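Local coordinates for Atp-dependent DNA ligase (Psychromonas sp., PDB 4D05), which probably seals nicks in DNA, using ATP to form an enzyme-adenylate intermediate before joining the strand ends, at residues A[181-189]-A[201-211]; A[52-62]-A[117-126]. All blocks are in the same frame, centred on the assembly; numbering follows the deposited sequence.

Contact 1 of 2, residues A[181-189]-A[201-211]. With SO4 (sulfate ion), chain E.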
loop_
_atom_site.group_PDB
_atom_site.type_symbol
_atom_site.label_atom_id
_atom_site.label_comp_id
_atom_site.label_asym_id
_atom_site.label_seq_id
_atom_site.Cartn_x
_atom_site.Cartn_y
_atom_site.Cartn_z
ATOM N N ALA A 181 9.392 7.568 6.486
ATOM C CA ALA A 181 10.087 8.441 5.556
ATOM C C ALA A 181 11.465 8.737 6.136
ATOM O O ALA A 181 11.766 8.323 7.269
ATOM C CB ALA A 181 9.331 9.682 5.392
ATOM N N GLU A 182 12.298 9.425 5.356
ATOM C CA GLU A 182 13.661 9.753 5.796
ATOM C C GLU A 182 13.883 11.225 6.134
ATOM O O GLU A 182 13.231 12.138 5.609
ATOM C CB GLU A 182 14.702 9.290 4.752
ATOM C CG GLU A 182 14.963 7.766 4.771
ATOM C CD GLU A 182 13.771 6.957 4.304
ATOM O OE1 GLU A 182 13.404 7.090 3.119
ATOM O OE2 GLU A 182 13.205 6.172 5.102
ATOM N N ALA A 183 14.835 11.451 7.029
ATOM C CA ALA A 183 15.206 12.808 7.423
ATOM C C ALA A 183 16.642 12.798 7.889
ATOM O O ALA A 183 17.176 11.748 8.243
ATOM C CB ALA A 183 14.325 13.322 8.544
ATOM N N THR A 184 17.244 13.984 7.940
ATOM C CA THR A 184 18.626 14.116 8.380
ATOM C C THR A 184 18.663 14.640 9.815
ATOM O O THR A 184 17.986 15.612 10.134
ATOM C CB THR A 184 19.386 15.076 7.448
ATOM O OG1 THR A 184 19.416 14.528 6.132
ATOM C CG2 THR A 184 20.823 15.325 7.923
ATOM N N VAL A 185 19.447 13.994 10.678
ATOM C CA VAL A 185 19.587 14.458 12.047
ATOM C C VAL A 185 20.415 15.744 12.021
ATOM O O VAL A 185 21.514 15.749 11.462
ATOM C CB VAL A 185 20.321 13.429 12.935
ATOM C CG1 VAL A 185 20.466 13.965 14.366
ATOM C CG2 VAL A 185 19.563 12.113 12.934
ATOM N N ILE A 186 19.914 16.826 12.623
ATOM C CA ILE A 186 20.666 18.089 12.583
ATOM C C ILE A 186 21.113 18.600 13.942
ATOM O O ILE A 186 22.045 19.403 14.005
ATOM C CB ILE A 186 19.903 19.221 11.817
ATOM C CG1 ILE A 186 18.592 19.637 12.522
ATOM C CG2 ILE A 186 19.537 18.770 10.406
ATOM C CD1 ILE A 186 17.946 20.871 11.917
ATOM N N ALA A 187 20.493 18.124 15.021
ATOM C CA ALA A 187 20.894 18.549 16.364
ATOM C C ALA A 187 20.342 17.592 17.407
ATOM O O ALA A 187 19.392 16.830 17.142
ATOM C CB ALA A 187 20.381 19.938 16.636
ATOM N N TYR A 188 20.958 17.642 18.586
ATOM C CA TYR A 188 20.451 16.949 19.763
ATOM C C TYR A 188 19.758 17.918 20.712
ATOM O O TYR A 188 20.133 19.095 20.819
ATOM C CB TYR A 188 21.580 16.297 20.546
ATOM C CG TYR A 188 22.392 15.284 19.799
ATOM C CD1 TYR A 188 21.810 14.400 18.910
ATOM C CD2 TYR A 188 23.761 15.210 20.002
ATOM C CE1 TYR A 188 22.577 13.452 18.240
ATOM C CE2 TYR A 188 24.534 14.276 19.353
ATOM C CZ TYR A 188 23.934 13.390 18.481
ATOM O OH TYR A 188 24.713 12.462 17.852
ATOM N N LEU A 189 18.775 17.383 21.440
ATOM C CA LEU A 189 18.110 18.102 22.520
ATOM C C LEU A 189 18.380 17.300 23.786
ATOM O O LEU A 189 17.783 16.247 23.987
ATOM C CB LEU A 189 16.596 18.216 22.263
ATOM C CG LEU A 189 16.220 19.028 21.011
ATOM C CD1 LEU A 189 14.711 19.020 20.748
ATOM C CD2 LEU A 189 16.711 20.452 21.081
ATOM N N ALA A 201 15.724 14.212 22.835
ATOM C CA ALA A 201 15.126 14.167 21.521
ATOM C C ALA A 201 16.149 14.561 20.499
ATOM O O ALA A 201 17.224 15.046 20.850
ATOM C CB ALA A 201 13.913 15.121 21.457
ATOM N N ILE A 202 15.809 14.341 19.228
ATOM C CA ILE A 202 16.606 14.863 18.121
ATOM C C ILE A 202 15.797 15.866 17.343
ATOM O O ILE A 202 14.552 15.836 17.368
ATOM C CB ILE A 202 17.108 13.769 17.167
ATOM C CG1 ILE A 202 15.924 12.977 16.590
ATOM C CG2 ILE A 202 18.073 12.829 17.884
ATOM C CD1 ILE A 202 16.299 11.853 15.623
ATOM N N LEU A 203 16.496 16.754 16.655
ATOM C CA LEU A 203 15.864 17.580 15.643
ATOM C C LEU A 203 16.299 17.026 14.294
ATOM O O LEU A 203 17.467 16.754 14.090
ATOM C CB LEU A 203 16.316 19.014 15.761
ATOM C CG LEU A 203 15.710 19.831 16.886
ATOM C CD1 LEU A 203 16.412 21.211 16.850
ATOM C CD2 LEU A 203 14.178 19.967 16.801
ATOM N N VAL A 204 15.342 16.847 13.390
ATOM C CA VAL A 204 15.636 16.344 12.055
ATOM C C VAL A 204 15.066 17.296 11.021
ATOM O O VAL A 204 14.152 18.049 11.317
ATOM C CB VAL A 204 15.081 14.930 11.818
ATOM C CG1 VAL A 204 15.616 13.970 12.866
ATOM C CG2 VAL A 204 13.537 14.914 11.788
ATOM N N LYS A 205 15.601 17.238 9.807
ATOM C CA LYS A 205 15.036 17.962 8.684
ATOM C C LYS A 205 14.719 16.952 7.586
ATOM O O LYS A 205 15.603 16.203 7.136
ATOM C CB LYS A 205 15.987 19.037 8.177
ATOM C CG LYS A 205 15.407 19.895 7.072
ATOM C CD LYS A 205 16.333 21.076 6.753
ATOM C CE LYS A 205 15.775 21.994 5.692
ATOM N NZ LYS A 205 16.708 23.152 5.418
ATOM N N ASN A 206 13.454 16.897 7.192
ATOM C CA ASN A 206 13.015 15.854 6.280
ATOM C C ASN A 206 13.122 16.278 4.827
ATOM O O ASN A 206 13.613 17.387 4.509
ATOM C CB ASN A 206 11.606 15.327 6.634
ATOM C CG ASN A 206 10.486 16.301 6.290
ATOM O OD1 ASN A 206 10.705 17.339 5.665
ATOM N ND2 ASN A 206 9.267 15.968 6.709
ATOM N N GLU A 207 12.694 15.385 3.933
ATOM C CA GLU A 207 12.913 15.614 2.523
ATOM C C GLU A 207 11.966 16.686 1.954
ATOM O O GLU A 207 12.172 17.179 0.851
ATOM C CB GLU A 207 12.875 14.273 1.772
ATOM C CG GLU A 207 13.817 13.257 2.480
ATOM C CD GLU A 207 14.135 12.003 1.675
ATOM O OE1 GLU A 207 13.193 11.317 1.222
ATOM O OE2 GLU A 207 15.348 11.695 1.519
ATOM N N GLU A 208 10.976 17.098 2.728
ATOM C CA GLU A 208 10.133 18.217 2.313
ATOM C C GLU A 208 10.629 19.555 2.855
ATOM O O GLU A 208 9.996 20.590 2.605
ATOM C CB GLU A 208 8.701 18.035 2.805
ATOM C CG GLU A 208 7.881 16.970 2.120
ATOM C CD GLU A 208 6.465 16.968 2.680
ATOM O OE1 GLU A 208 5.639 17.804 2.259
ATOM O OE2 GLU A 208 6.181 16.171 3.577
ATOM N N GLY A 209 11.741 19.530 3.599
ATOM C CA GLY A 209 12.343 20.743 4.125
ATOM C C GLY A 209 11.775 21.184 5.467
ATOM O O GLY A 209 11.974 22.340 5.880
ATOM N N VAL A 210 11.058 20.280 6.142
ATOM C CA VAL A 210 10.486 20.595 7.437
ATOM C C VAL A 210 11.404 20.116 8.558
ATOM O O VAL A 210 11.866 18.961 8.563
ATOM C CB VAL A 210 9.106 19.950 7.595
ATOM C CG1 VAL A 210 8.558 20.224 8.986
ATOM C CG2 VAL A 210 8.166 20.461 6.500
ATOM N N THR A 211 11.707 21.012 9.488
ATOM C CA THR A 211 12.486 20.672 10.665
ATOM C C THR A 211 11.535 20.437 11.848
ATOM O O THR A 211 10.635 21.242 12.125
ATOM C CB THR A 211 13.497 21.790 11.009
ATOM O OG1 THR A 211 14.417 21.920 9.939
ATOM C CG2 THR A 211 14.271 21.487 12.275
HETATM S S SO4 E . 15.861 25.988 7.530
HETATM O O1 SO4 E . 14.845 25.235 6.785
HETATM O O2 SO4 E . 16.008 27.311 6.905
HETATM O O3 SO4 E . 15.515 26.096 8.970
HETATM O O4 SO4 E . 17.122 25.258 7.388
HETATM O O HOH W 1 10.719 12.906 4.585
HETATM O O HOH W 2 11.565 10.363 2.762
HETATM O O HOH W 3 13.845 8.773 1.032
HETATM O O HOH W 4 16.963 14.651 4.549
#
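L203 O takes the backbone N-H of I186 in a nearly straight bond (N to O 2.9 Å, 175° at the hydrogen) and a weak second one from A187 N, the double pairing that defines a classic beta bulge in this antiparallel hairpin. On both sides of the bulge the ladder is regular: T184 pairs with K205 and L189 with A201 as hydrogen-bonded pairs. A183, V185, Y188, I202, V204 and N206 share one face of the sheet. There the CB of A183 meets V204 CG2 at 3.7 Å, and Y188 presents the edge of its ring, through CD1, to I202 CG2 at 4.2 Å. On the other face L189 CD1 lies between A201 CB and L203 CG, its side chain roughly perpendicular to that of L203. K205 is fully extended from a CG anti to N (chi1 -176°), and its NZ hydrogen-bonds to two oxygens of a sulfate ion, probably from the crystallisation liquor.

At the end of the ladder, N206 opens the type I turn to G209. Its OD1 accepts from E208 N (3.0 Å), making an Asx turn, and from V210 N (3.0 Å), the donors coming from opposite faces of the amide; ND2 is held by Y235 OH. A leucine here would probably leave the N-H groups of E208 and V210 without this acceptor and Y235 without its amide partner. Waters link E182 to E207, while E182 OE2 is hydrogen-bonded to T234 OG1 on the adjoining strand. In this OB-domain hairpin the ladder thus rests on main-chain pairing largely independent of side-chain identity, whereas the turn adds to its backbone bonds one side-chain oxygen serving two N-H groups.

Contact 2 of 2, residues A[52-62]-A[117-126]. With SO4 (sulfate ion), chain G.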
loop_
_atom_site.group_PDB
_atom_site.type_symbol
_atom_site.label_atom_id
_atom_site.label_comp_id
_atom_site.label_asym_id
_atom_site.label_seq_id
_atom_site.Cartn_x
_atom_site.Cartn_y
_atom_site.Cartn_z
ATOM N N TRP A 52 -2.215 -21.469 -19.855
ATOM C CA TRP A 52 -3.222 -22.086 -18.992
ATOM C C TRP A 52 -3.619 -21.179 -17.824
ATOM O O TRP A 52 -4.701 -21.347 -17.230
ATOM C CB TRP A 52 -2.739 -23.460 -18.469
ATOM C CG TRP A 52 -1.311 -23.460 -17.977
ATOM C CD1 TRP A 52 -0.208 -23.834 -18.689
ATOM C CD2 TRP A 52 -0.830 -23.044 -16.682
ATOM N NE1 TRP A 52 0.910 -23.691 -17.931
ATOM C CE2 TRP A 52 0.561 -23.223 -16.691
ATOM C CE3 TRP A 52 -1.444 -22.583 -15.516
ATOM C CZ2 TRP A 52 1.364 -22.928 -15.588
ATOM C CZ3 TRP A 52 -0.630 -22.297 -14.404
ATOM C CH2 TRP A 52 0.745 -22.479 -14.456
ATOM N N PHE A 53 -2.763 -20.227 -17.474
ATOM C CA PHE A 53 -3.090 -19.297 -16.381
ATOM C C PHE A 53 -4.158 -18.290 -16.825
ATOM O O PHE A 53 -5.084 -17.987 -16.085
ATOM C CB PHE A 53 -1.830 -18.565 -15.933
ATOM C CG PHE A 53 -2.032 -17.701 -14.716
ATOM C CD1 PHE A 53 -1.948 -18.260 -13.428
ATOM C CD2 PHE A 53 -2.285 -16.343 -14.839
ATOM C CE1 PHE A 53 -2.153 -17.460 -12.312
ATOM C CE2 PHE A 53 -2.483 -15.564 -13.715
ATOM C CZ PHE A 53 -2.418 -16.127 -12.460
ATOM N N ILE A 54 -4.045 -17.803 -18.058
ATOM C CA ILE A 54 -4.932 -16.740 -18.534
ATOM C C ILE A 54 -6.043 -17.245 -19.468
ATOM O O ILE A 54 -6.919 -16.480 -19.847
ATOM C CB ILE A 54 -4.152 -15.665 -19.281
ATOM C CG1 ILE A 54 -3.512 -16.264 -20.545
ATOM C CG2 ILE A 54 -3.110 -14.967 -18.343
ATOM C CD1 ILE A 54 -2.888 -15.213 -21.490
ATOM N N ALA A 55 -5.998 -18.521 -19.847
ATOM C CA ALA A 55 -6.877 -19.034 -20.897
ATOM C C ALA A 55 -8.374 -18.778 -20.698
ATOM O O ALA A 55 -9.100 -18.543 -21.673
ATOM C CB ALA A 55 -6.647 -20.515 -21.088
ATOM N N SER A 56 -8.825 -18.845 -19.446
ATOM C CA SER A 56 -10.237 -18.697 -19.145
ATOM C C SER A 56 -10.694 -17.241 -19.002
ATOM O O SER A 56 -11.883 -16.964 -18.914
ATOM C CB SER A 56 -10.527 -19.409 -17.829
ATOM O OG SER A 56 -9.874 -18.679 -16.779
ATOM N N PHE A 57 -9.747 -16.320 -18.905
ATOM C CA PHE A 57 -10.067 -14.940 -18.539
ATOM C C PHE A 57 -10.984 -14.303 -19.580
ATOM O O PHE A 57 -10.846 -14.553 -20.788
ATOM C CB PHE A 57 -8.797 -14.069 -18.435
ATOM C CG PHE A 57 -7.923 -14.343 -17.224
ATOM C CD1 PHE A 57 -8.141 -15.430 -16.373
ATOM C CD2 PHE A 57 -6.883 -13.485 -16.958
ATOM C CE1 PHE A 57 -7.295 -15.648 -15.280
ATOM C CE2 PHE A 57 -6.026 -13.677 -15.899
ATOM C CZ PHE A 57 -6.230 -14.766 -15.031
ATOM N N PRO A 58 -11.916 -13.471 -19.132
ATOM C CA PRO A 58 -12.756 -12.690 -20.046
ATOM C C PRO A 58 -11.929 -11.585 -20.715
ATOM O O PRO A 58 -10.826 -11.307 -20.266
ATOM C CB PRO A 58 -13.801 -12.083 -19.115
ATOM C CG PRO A 58 -13.084 -11.925 -17.825
ATOM C CD PRO A 58 -12.182 -13.140 -17.725
ATOM N N THR A 59 -12.433 -11.000 -21.791
ATOM C CA THR A 59 -11.670 -10.000 -22.510
ATOM C C THR A 59 -11.878 -8.599 -21.925
ATOM O O THR A 59 -11.231 -7.635 -22.338
ATOM C CB THR A 59 -11.896 -10.046 -24.030
ATOM O OG1 THR A 59 -13.286 -10.084 -24.303
ATOM C CG2 THR A 59 -11.257 -11.313 -24.624
ATOM N N THR A 60 -12.764 -8.490 -20.934
ATOM C CA THR A 60 -12.941 -7.232 -20.205
ATOM C C THR A 60 -11.604 -6.865 -19.562
ATOM O O THR A 60 -10.962 -7.715 -18.953
ATOM C CB THR A 60 -13.974 -7.418 -19.104
ATOM O OG1 THR A 60 -15.214 -7.854 -19.686
ATOM C CG2 THR A 60 -14.195 -6.141 -18.341
ATOM N N ALA A 61 -11.151 -5.627 -19.725
ATOM C CA ALA A 61 -9.919 -5.211 -19.054
ATOM C C ALA A 61 -10.095 -5.225 -17.545
ATOM O O ALA A 61 -11.147 -4.859 -17.027
ATOM C CB ALA A 61 -9.511 -3.842 -19.516
HETATM N N MSE A 62 -9.052 -5.663 -16.853
HETATM C CA MSE A 62 -9.093 -5.799 -15.405
HETATM C C MSE A 62 -7.795 -5.317 -14.740
HETATM O O MSE A 62 -6.712 -5.511 -15.274
HETATM C CB MSE A 62 -9.326 -7.292 -14.994
HETATM C CG MSE A 62 -10.655 -7.893 -15.588
HETATM SE SE MSE A 62 -10.928 -9.729 -15.018
HETATM C CE MSE A 62 -9.651 -10.548 -16.246
ATOM N N LEU A 117 -18.005 -11.693 -13.471
ATOM C CA LEU A 117 -16.867 -12.138 -14.262
ATOM C C LEU A 117 -16.105 -13.270 -13.548
ATOM O O LEU A 117 -15.778 -14.297 -14.149
ATOM C CB LEU A 117 -15.916 -10.974 -14.547
ATOM C CG LEU A 117 -16.427 -9.854 -15.458
ATOM C CD1 LEU A 117 -15.355 -8.775 -15.520
ATOM C CD2 LEU A 117 -16.771 -10.367 -16.845
ATOM N N VAL A 118 -15.813 -13.080 -12.259
ATOM C CA VAL A 118 -15.098 -14.098 -11.509
ATOM C C VAL A 118 -15.889 -15.410 -11.400
ATOM O O VAL A 118 -15.330 -16.506 -11.608
ATOM C CB VAL A 118 -14.658 -13.549 -10.120
ATOM C CG1 VAL A 118 -14.164 -14.677 -9.226
ATOM C CG2 VAL A 118 -13.601 -12.459 -10.294
ATOM N N THR A 119 -17.180 -15.307 -11.090
ATOM C CA THR A 119 -18.033 -16.507 -10.941
ATOM C C THR A 119 -18.159 -17.277 -12.261
ATOM O O THR A 119 -18.020 -18.530 -12.302
ATOM C CB THR A 119 -19.417 -16.127 -10.349
ATOM O OG1 THR A 119 -19.232 -15.513 -9.064
ATOM C CG2 THR A 119 -20.258 -17.382 -10.154
ATOM N N ASP A 120 -18.358 -16.542 -13.343
ATOM C CA ASP A 120 -18.538 -17.149 -14.681
ATOM C C ASP A 120 -17.242 -17.803 -15.180
ATOM O O ASP A 120 -17.253 -18.847 -15.785
ATOM C CB ASP A 120 -18.996 -16.092 -15.693
ATOM C CG ASP A 120 -20.465 -15.687 -15.501
ATOM O OD1 ASP A 120 -21.169 -16.309 -14.665
ATOM O OD2 ASP A 120 -20.919 -14.744 -16.184
ATOM N N THR A 121 -16.116 -17.162 -14.932
ATOM C CA THR A 121 -14.832 -17.696 -15.335
ATOM C C THR A 121 -14.529 -18.995 -14.561
ATOM O O THR A 121 -14.011 -19.951 -15.138
ATOM C CB THR A 121 -13.721 -16.634 -15.094
ATOM O OG1 THR A 121 -13.992 -15.475 -15.893
ATOM C CG2 THR A 121 -12.364 -17.170 -15.441
ATOM N N ASN A 122 -14.852 -19.013 -13.265
ATOM C CA ASN A 122 -14.717 -20.202 -12.416
ATOM C C ASN A 122 -13.338 -20.815 -12.486
ATOM O O ASN A 122 -13.177 -22.027 -12.647
ATOM C CB ASN A 122 -15.779 -21.255 -12.784
ATOM C CG ASN A 122 -15.965 -22.303 -11.694
ATOM O OD1 ASN A 122 -15.826 -22.023 -10.513
ATOM N ND2 ASN A 122 -16.270 -23.513 -12.096
ATOM N N SER A 123 -12.323 -19.972 -12.361
ATOM C CA SER A 123 -10.942 -20.435 -12.417
ATOM C C SER A 123 -10.228 -20.203 -11.096
ATOM O O SER A 123 -10.441 -19.164 -10.460
ATOM C CB SER A 123 -10.206 -19.678 -13.506
ATOM O OG SER A 123 -8.832 -19.917 -13.460
ATOM N N PRO A 124 -9.366 -21.150 -10.684
ATOM C CA PRO A 124 -8.553 -20.878 -9.501
ATOM C C PRO A 124 -7.665 -19.649 -9.659
ATOM O O PRO A 124 -7.270 -19.048 -8.647
ATOM C CB PRO A 124 -7.692 -22.147 -9.374
ATOM C CG PRO A 124 -7.582 -22.659 -10.772
ATOM C CD PRO A 124 -8.952 -22.402 -11.345
ATOM N N TYR A 125 -7.367 -19.255 -10.895
ATOM C CA TYR A 125 -6.362 -18.218 -11.138
ATOM C C TYR A 125 -6.957 -16.806 -11.145
ATOM O O TYR A 125 -6.215 -15.832 -11.194
ATOM C CB TYR A 125 -5.649 -18.479 -12.464
ATOM C CG TYR A 125 -5.204 -19.893 -12.643
ATOM C CD1 TYR A 125 -4.378 -20.510 -11.710
ATOM C CD2 TYR A 125 -5.620 -20.629 -13.749
ATOM C CE1 TYR A 125 -3.985 -21.841 -11.873
ATOM C CE2 TYR A 125 -5.243 -21.940 -13.918
ATOM C CZ TYR A 125 -4.424 -22.545 -12.979
ATOM O OH TYR A 125 -4.048 -23.855 -13.134
ATOM N N LEU A 126 -8.286 -16.698 -11.071
ATOM C CA LEU A 126 -8.955 -15.385 -11.133
ATOM C C LEU A 126 -9.948 -15.276 -9.996
ATOM O O LEU A 126 -10.896 -16.076 -9.882
ATOM C CB LEU A 126 -9.684 -15.160 -12.469
ATOM C CG LEU A 126 -10.374 -13.806 -12.655
ATOM C CD1 LEU A 126 -9.335 -12.696 -12.798
ATOM C CD2 LEU A 126 -11.290 -13.799 -13.872
HETATM S S SO4 G . -14.435 -3.228 -20.909
HETATM O O1 SO4 G . -15.428 -4.300 -21.169
HETATM O O2 SO4 G . -14.683 -2.200 -21.947
HETATM O O3 SO4 G . -14.707 -2.617 -19.535
HETATM O O4 SO4 G . -13.026 -3.758 -21.057
#
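Y125 lies against W52 and F53, and this aromatic cluster forms one end of the contact. The CB of Y125 sits over a face of the F53 ring, a CH-pi contact 3.9 Å from the centroid, while the two rings are inclined by 34°. The W52 and Y125 planes are turned by 58°, with W52 CE3 coming to 3.9 Å from Y125 CZ. F53 CG, anti to N (chi1 -174°), brings the CD1 and CE1 atoms of the ring close to Y125.

Aliphatic contacts continue along the segments. L126 brings CB to 3.7 Å from F57 CE1, and its two methyls part: CD1 meets the selenium of selenomethionine M62 tip to tip, and CD2 meets P58 CD. L117 spreads its methyls over P58 and T60.

No hydrogen bond crosses the interface; two hydroxyls of 117-126 bond within their own segment. T121 OG1 donates to L117 O at 2.8 Å, and S123 OG accepts from Y125 N at 3.0 Å in an ST turn.

The contact packs the segment running from helix 51-54 into strand 62-67 against the end of helix 107-121 and the start of strand 126-128. F95 and I97 of strand 94-99 adjoin L126, W34 of strand 30-34 meets F57 edge-to-face, and W90 does so with F53.

In the fold
Contact 1 belongs to the OB-like domain and contact 2 to the ATP-dependent ligase domain; they share no element, their centres are about 49 Å apart on opposite sides of the chain's centre, and their nearest atoms are about 30 Å apart. Both are partly buried, with interior and solvent-facing residues in each. Contact 1 joins neighbouring strands of one sheet, so main-chain hydrogen bonds dominate. Contact 2 relies on packing, mostly of side chains, with no hydrogen bond across it. It reaches into one sheet of the ligase domain, at the starts of strands 62-67 and 126-128, with the side chain of M62 about 12 Å from the bound AMP; neither contact contributes a residue to the AMP pocket.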